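Glycosyltransferase (Streptomyces halstedii, PDB 3WAD) is a glycosyltransferase of the GT-B fold, built from two Rossmann-like domains that face each other. Local coordinates at residues M1-L14 / H29-I43. Residues are numbered along the deposited sequence; the frame is centred on the assembly and turned at random.
Sequences MRVLMTVFANRSHL and HEVHIASHPDNVQAI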
loop_
_atom_site.group_PDB
_atom_site.type_symbol
_atom_site.label_atom_id
_atom_site.label_comp_id
_atom_site.label_asym_id
_atom_site.label_seq_id
_atom_site.Cartn_x
_atom_site.Cartn_y
_atom_site.Cartn_z
ATOM N N MET B 1 4.906 16.953 2.079
ATOM C CA MET B 1 4.236 17.741 1.035
ATOM C C MET B 1 2.982 16.976 0.648
ATOM O O MET B 1 2.827 15.823 0.970
ATOM C CB MET B 1 5.166 17.876 -0.190
ATOM C CG MET B 1 5.673 16.513 -0.762
ATOM S SD MET B 1 6.732 16.683 -2.236
ATOM C CE MET B 1 5.899 18.058 -2.783
ATOM N N ARG B 2 2.090 17.660 -0.012
ATOM C CA ARG B 2 0.819 17.107 -0.410
ATOM C C ARG B 2 0.978 16.738 -1.924
ATOM O O ARG B 2 1.382 17.622 -2.737
ATOM C CB ARG B 2 -0.249 18.163 -0.254
ATOM C CG ARG B 2 -0.271 18.780 1.194
ATOM C CD ARG B 2 -1.610 18.721 1.849
ATOM N NE ARG B 2 -2.378 19.955 1.878
ATOM C CZ ARG B 2 -3.277 20.310 2.830
ATOM N NH1 ARG B 2 -3.545 19.557 3.901
ATOM N NH2 ARG B 2 -3.923 21.443 2.718
ATOM N N VAL B 3 0.723 15.457 -2.265
ATOM C CA VAL B 3 0.813 15.022 -3.673
ATOM C C VAL B 3 -0.551 14.609 -4.154
ATOM O O VAL B 3 -1.175 13.694 -3.618
ATOM C CB VAL B 3 1.733 13.846 -3.801
ATOM C CG1 VAL B 3 1.972 13.464 -5.370
ATOM C CG2 VAL B 3 3.034 14.096 -3.065
ATOM N N LEU B 4 -1.032 15.276 -5.158
ATOM C CA LEU B 4 -2.265 14.875 -5.770
ATOM C C LEU B 4 -1.937 14.002 -7.019
ATOM O O LEU B 4 -1.445 14.492 -8.026
ATOM C CB LEU B 4 -3.111 16.116 -6.104
ATOM C CG LEU B 4 -4.409 15.947 -6.851
ATOM C CD1 LEU B 4 -5.375 15.028 -6.013
ATOM C CD2 LEU B 4 -5.104 17.270 -7.252
ATOM N N MET B 5 -2.237 12.719 -6.939
ATOM C CA MET B 5 -2.047 11.803 -8.083
ATOM C C MET B 5 -3.358 11.528 -8.733
ATOM O O MET B 5 -4.369 11.373 -8.029
ATOM C CB MET B 5 -1.474 10.502 -7.601
ATOM C CG MET B 5 -0.182 10.754 -6.764
ATOM S SD MET B 5 0.673 9.226 -6.273
ATOM C CE MET B 5 1.239 8.537 -7.858
ATOM N N THR B 6 -3.390 11.522 -10.072
ATOM C CA THR B 6 -4.665 11.340 -10.692
ATOM C C THR B 6 -4.513 10.284 -11.819
ATOM O O THR B 6 -3.510 10.249 -12.512
ATOM C CB THR B 6 -5.282 12.644 -11.097
ATOM O OG1 THR B 6 -6.590 12.415 -11.662
ATOM C CG2 THR B 6 -4.374 13.421 -12.098
ATOM N N VAL B 7 -5.506 9.422 -11.950
ATOM C CA VAL B 7 -5.491 8.406 -13.013
ATOM C C VAL B 7 -6.954 8.185 -13.415
ATOM O O VAL B 7 -7.838 8.188 -12.529
ATOM C CB VAL B 7 -4.719 7.121 -12.567
ATOM C CG1 VAL B 7 -5.389 6.500 -11.362
ATOM C CG2 VAL B 7 -4.686 6.064 -13.688
ATOM N N PHE B 8 -7.244 8.024 -14.722
ATOM C CA PHE B 8 -8.596 7.649 -15.141
ATOM C C PHE B 8 -8.976 6.238 -14.568
ATOM O O PHE B 8 -8.093 5.503 -14.151
ATOM C CB PHE B 8 -8.824 7.746 -16.671
ATOM C CG PHE B 8 -8.154 6.646 -17.462
ATOM C CD1 PHE B 8 -8.903 5.544 -17.919
ATOM C CD2 PHE B 8 -6.756 6.638 -17.667
ATOM C CE1 PHE B 8 -8.246 4.447 -18.623
ATOM C CE2 PHE B 8 -6.100 5.603 -18.381
ATOM C CZ PHE B 8 -6.844 4.517 -18.880
ATOM N N ALA B 9 -10.282 5.885 -14.531
ATOM C CA ALA B 9 -10.721 4.632 -13.891
ATOM C C ALA B 9 -10.369 3.394 -14.695
ATOM O O ALA B 9 -11.125 2.921 -15.584
ATOM C CB ALA B 9 -12.260 4.677 -13.502
ATOM N N ASN B 10 -9.188 2.853 -14.394
ATOM C CA ASN B 10 -8.671 1.687 -15.095
ATOM C C ASN B 10 -7.713 1.061 -14.133
ATOM O O ASN B 10 -6.754 1.737 -13.738
ATOM C CB ASN B 10 -7.870 2.088 -16.362
ATOM C CG ASN B 10 -7.258 0.859 -17.077
ATOM O OD1 ASN B 10 -6.187 0.352 -16.738
ATOM N ND2 ASN B 10 -7.951 0.396 -18.079
ATOM N N ARG B 11 -7.910 -0.203 -13.810
ATOM C CA ARG B 11 -7.097 -0.835 -12.799
ATOM C C ARG B 11 -5.607 -0.942 -13.156
ATOM O O ARG B 11 -4.770 -0.845 -12.246
ATOM C CB ARG B 11 -7.645 -2.223 -12.425
ATOM C CG ARG B 11 -7.268 -2.756 -11.029
ATOM C CD ARG B 11 -8.319 -3.844 -10.591
ATOM N NE ARG B 11 -8.908 -4.473 -11.775
ATOM C CZ ARG B 11 -10.148 -4.266 -12.236
ATOM N NH1 ARG B 11 -11.003 -3.460 -11.601
ATOM N NH2 ARG B 11 -10.543 -4.882 -13.351
ATOM N N SER B 12 -5.302 -1.259 -14.406
ATOM C CA SER B 12 -3.907 -1.382 -14.895
ATOM C C SER B 12 -3.183 -0.039 -14.757
ATOM O O SER B 12 -2.070 -0.011 -14.344
ATOM C CB SER B 12 -3.875 -1.786 -16.399
ATOM O OG SER B 12 -4.393 -3.105 -16.466
ATOM N N HIS B 13 -3.803 1.051 -15.182
ATOM C CA HIS B 13 -3.117 2.337 -15.113
ATOM C C HIS B 13 -3.039 2.751 -13.658
ATOM O O HIS B 13 -2.040 3.348 -13.269
ATOM C CB HIS B 13 -3.827 3.386 -15.925
ATOM C CG HIS B 13 -3.621 3.247 -17.400
ATOM N ND1 HIS B 13 -2.838 4.131 -18.115
ATOM C CD2 HIS B 13 -4.138 2.354 -18.314
ATOM C CE1 HIS B 13 -2.858 3.786 -19.398
ATOM N NE2 HIS B 13 -3.677 2.743 -19.548
ATOM N N LEU B 14 -4.043 2.405 -12.834
ATOM C CA LEU B 14 -3.886 2.555 -11.363
ATOM C C LEU B 14 -2.698 1.829 -10.806
ATOM O O LEU B 14 -1.866 2.487 -10.166
ATOM C CB LEU B 14 -5.149 2.221 -10.581
ATOM C CG LEU B 14 -4.909 2.139 -9.063
ATOM C CD1 LEU B 14 -4.370 3.454 -8.426
ATOM C CD2 LEU B 14 -6.131 1.567 -8.306
ATOM N N HIS B 29 4.862 11.829 3.039
ATOM C CA HIS B 29 4.035 12.750 2.356
ATOM C C HIS B 29 2.612 12.286 2.419
ATOM O O HIS B 29 2.380 11.094 2.629
ATOM C CB HIS B 29 4.579 12.826 0.953
ATOM C CG HIS B 29 6.057 13.091 0.938
ATOM N ND1 HIS B 29 6.587 14.318 1.293
ATOM C CD2 HIS B 29 7.116 12.278 0.671
ATOM C CE1 HIS B 29 7.907 14.255 1.227
ATOM N NE2 HIS B 29 8.254 13.036 0.834
ATOM N N GLU B 30 1.667 13.201 2.174
ATOM C CA GLU B 30 0.235 12.935 2.176
ATOM C C GLU B 30 -0.175 12.763 0.707
ATOM O O GLU B 30 -0.018 13.703 -0.094
ATOM C CB GLU B 30 -0.575 14.128 2.659
ATOM C CG GLU B 30 -0.244 14.621 4.028
ATOM C CD GLU B 30 -0.969 13.841 5.093
ATOM O OE1 GLU B 30 -0.298 13.398 6.058
ATOM O OE2 GLU B 30 -2.204 13.647 4.961
ATOM N N VAL B 31 -0.696 11.590 0.363
ATOM C CA VAL B 31 -0.972 11.266 -1.057
ATOM C C VAL B 31 -2.466 11.030 -1.212
ATOM O O VAL B 31 -3.055 10.262 -0.466
ATOM C CB VAL B 31 -0.228 10.009 -1.403
ATOM C CG1 VAL B 31 -0.462 9.601 -2.876
ATOM C CG2 VAL B 31 1.292 10.213 -1.145
ATOM N N HIS B 32 -3.078 11.760 -2.116
ATOM C CA HIS B 32 -4.433 11.511 -2.538
ATOM C C HIS B 32 -4.442 10.879 -3.952
ATOM O O HIS B 32 -3.769 11.408 -4.890
ATOM C CB HIS B 32 -5.261 12.824 -2.560
ATOM C CG HIS B 32 -5.620 13.349 -1.197
ATOM N ND1 HIS B 32 -6.188 14.590 -1.010
ATOM C CD2 HIS B 32 -5.504 12.806 0.036
ATOM C CE1 HIS B 32 -6.431 14.774 0.275
ATOM N NE2 HIS B 32 -5.992 13.724 0.934
ATOM N N ILE B 33 -5.240 9.819 -4.138
ATOM C CA ILE B 33 -5.422 9.248 -5.496
ATOM C C ILE B 33 -6.798 9.652 -6.001
ATOM O O ILE B 33 -7.853 9.172 -5.467
ATOM C CB ILE B 33 -5.274 7.640 -5.583
ATOM C CG1 ILE B 33 -4.091 7.143 -4.728
ATOM C CG2 ILE B 33 -5.302 7.129 -7.086
ATOM C CD1 ILE B 33 -2.657 7.648 -5.223
ATOM N N ALA B 34 -6.816 10.510 -7.007
ATOM C CA ALA B 34 -8.101 10.984 -7.486
ATOM C C ALA B 34 -8.384 10.209 -8.734
ATOM O O ALA B 34 -7.515 10.137 -9.612
ATOM C CB ALA B 34 -8.019 12.535 -7.804
ATOM N N SER B 35 -9.610 9.693 -8.858
ATOM C CA SER B 35 -10.020 8.938 -10.020
ATOM C C SER B 35 -11.540 8.950 -10.033
ATOM O O SER B 35 -12.183 9.405 -9.028
ATOM C CB SER B 35 -9.411 7.512 -9.942
ATOM O OG SER B 35 -9.542 6.740 -11.133
ATOM N N HIS B 36 -12.140 8.529 -11.142
ATOM C CA HIS B 36 -13.605 8.335 -11.189
ATOM C C HIS B 36 -14.105 7.390 -10.092
ATOM O O HIS B 36 -13.358 6.563 -9.578
ATOM C CB HIS B 36 -14.102 7.854 -12.562
ATOM C CG HIS B 36 -13.497 8.586 -13.735
ATOM N ND1 HIS B 36 -12.229 8.321 -14.204
ATOM C CD2 HIS B 36 -14.014 9.534 -14.563
ATOM C CE1 HIS B 36 -11.978 9.072 -15.258
ATOM N NE2 HIS B 36 -13.048 9.809 -15.509
ATOM N N PRO B 37 -15.381 7.547 -9.708
ATOM C CA PRO B 37 -15.950 6.762 -8.583
ATOM C C PRO B 37 -15.798 5.263 -8.769
ATOM O O PRO B 37 -15.516 4.542 -7.775
ATOM C CB PRO B 37 -17.426 7.185 -8.563
ATOM C CG PRO B 37 -17.450 8.573 -9.178
ATOM C CD PRO B 37 -16.276 8.635 -10.147
ATOM N N ASP B 38 -15.898 4.785 -10.019
ATOM C CA ASP B 38 -15.733 3.373 -10.274
ATOM C C ASP B 38 -14.318 2.851 -10.061
ATOM O O ASP B 38 -14.097 1.649 -10.147
ATOM C CB ASP B 38 -16.296 2.919 -11.674
ATOM C CG ASP B 38 -15.779 3.735 -12.840
ATOM O OD1 ASP B 38 -15.483 4.949 -12.722
ATOM O OD2 ASP B 38 -15.665 3.141 -13.925
ATOM N N ASN B 39 -13.342 3.720 -9.794
ATOM C CA ASN B 39 -12.007 3.187 -9.514
ATOM C C ASN B 39 -11.787 3.181 -7.998
ATOM O O ASN B 39 -10.756 2.762 -7.560
ATOM C CB ASN B 39 -10.881 4.028 -10.187
ATOM C CG ASN B 39 -9.625 3.212 -10.511
ATOM O OD1 ASN B 39 -9.651 2.004 -10.581
ATOM N ND2 ASN B 39 -8.518 3.913 -10.760
ATOM N N VAL B 40 -12.764 3.595 -7.199
ATOM C CA VAL B 40 -12.528 3.692 -5.763
ATOM C C VAL B 40 -12.229 2.358 -5.093
ATOM O O VAL B 40 -11.310 2.203 -4.287
ATOM C CB VAL B 40 -13.656 4.484 -5.061
ATOM C CG1 VAL B 40 -13.688 4.167 -3.498
ATOM C CG2 VAL B 40 -13.494 6.032 -5.346
ATOM N N GLN B 41 -12.955 1.329 -5.455
ATOM C CA GLN B 41 -12.678 0.091 -4.826
ATOM C C GLN B 41 -11.230 -0.390 -5.081
ATOM O O GLN B 41 -10.582 -1.020 -4.161
ATOM C CB GLN B 41 -13.679 -0.975 -5.332
ATOM C CG GLN B 41 -13.408 -2.358 -4.686
ATOM C CD GLN B 41 -13.614 -2.294 -3.209
ATOM O OE1 GLN B 41 -14.628 -1.788 -2.765
ATOM N NE2 GLN B 41 -12.637 -2.778 -2.419
ATOM N N ALA B 42 -10.778 -0.255 -6.325
ATOM C CA ALA B 42 -9.419 -0.634 -6.695
ATOM C C ALA B 42 -8.393 0.214 -5.876
ATOM O O ALA B 42 -7.347 -0.302 -5.492
ATOM C CB ALA B 42 -9.157 -0.439 -8.200
ATOM N N ILE B 43 -8.679 1.505 -5.662
ATOM C CA ILE B 43 -7.710 2.317 -4.928
ATOM C C ILE B 43 -7.672 1.805 -3.497
ATOM O O ILE B 43 -6.603 1.657 -2.902
ATOM C CB ILE B 43 -8.078 3.820 -4.943
ATOM C CG1 ILE B 43 -7.948 4.411 -6.366
ATOM C CG2 ILE B 43 -7.135 4.557 -3.973
ATOM C CD1 ILE B 43 -8.760 5.639 -6.671
HETATM O O HOH W 1 -13.819 2.574 -15.766
#
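Strands 2-6 and 30-35 run parallel, with axes 27° apart, R2 beside E30 and T6 beside A34, and a ladder of bonds from E30 N to M1 O up to V7 N on A34 O. On one face M5, V31 and I33 meet under helix 18-27. M5 has CG anti to its carbonyl carbon (chi1 -53°), and its flexible thioether lays SD 3.6 Å from V31 CG1, alongside I33 CD1. On the other face L4 CD1 touches the small A34 CB, and both residues pack against L115 of helix 109-122. T6 OG1 donates to A34 O from above the carbonyl plane (3.2 Å), so that oxygen is gripped twice.

At the end of strand 30-35, S35 OG donates to V7 O (2.6 Å) and accepts a bond from N39 ND2 (3.0 Å), near the plane of the N39 amide. A9, small enough to nestle, sets CB 3.6 Å from N39 CB, while A9 N makes a weak bond to H36 ND1. L14 drops CD2 onto A42 CB (3.6 Å) and CD1 onto I33 CG2.

Apolar packing thus backs this Rossmann-like beta-alpha-beta unit, whereas the T6 and S35 hydroxyls bond backbone carbonyls, and V7, S35 and N39 link the chain after strand 2-6 to the start of helix 40-44.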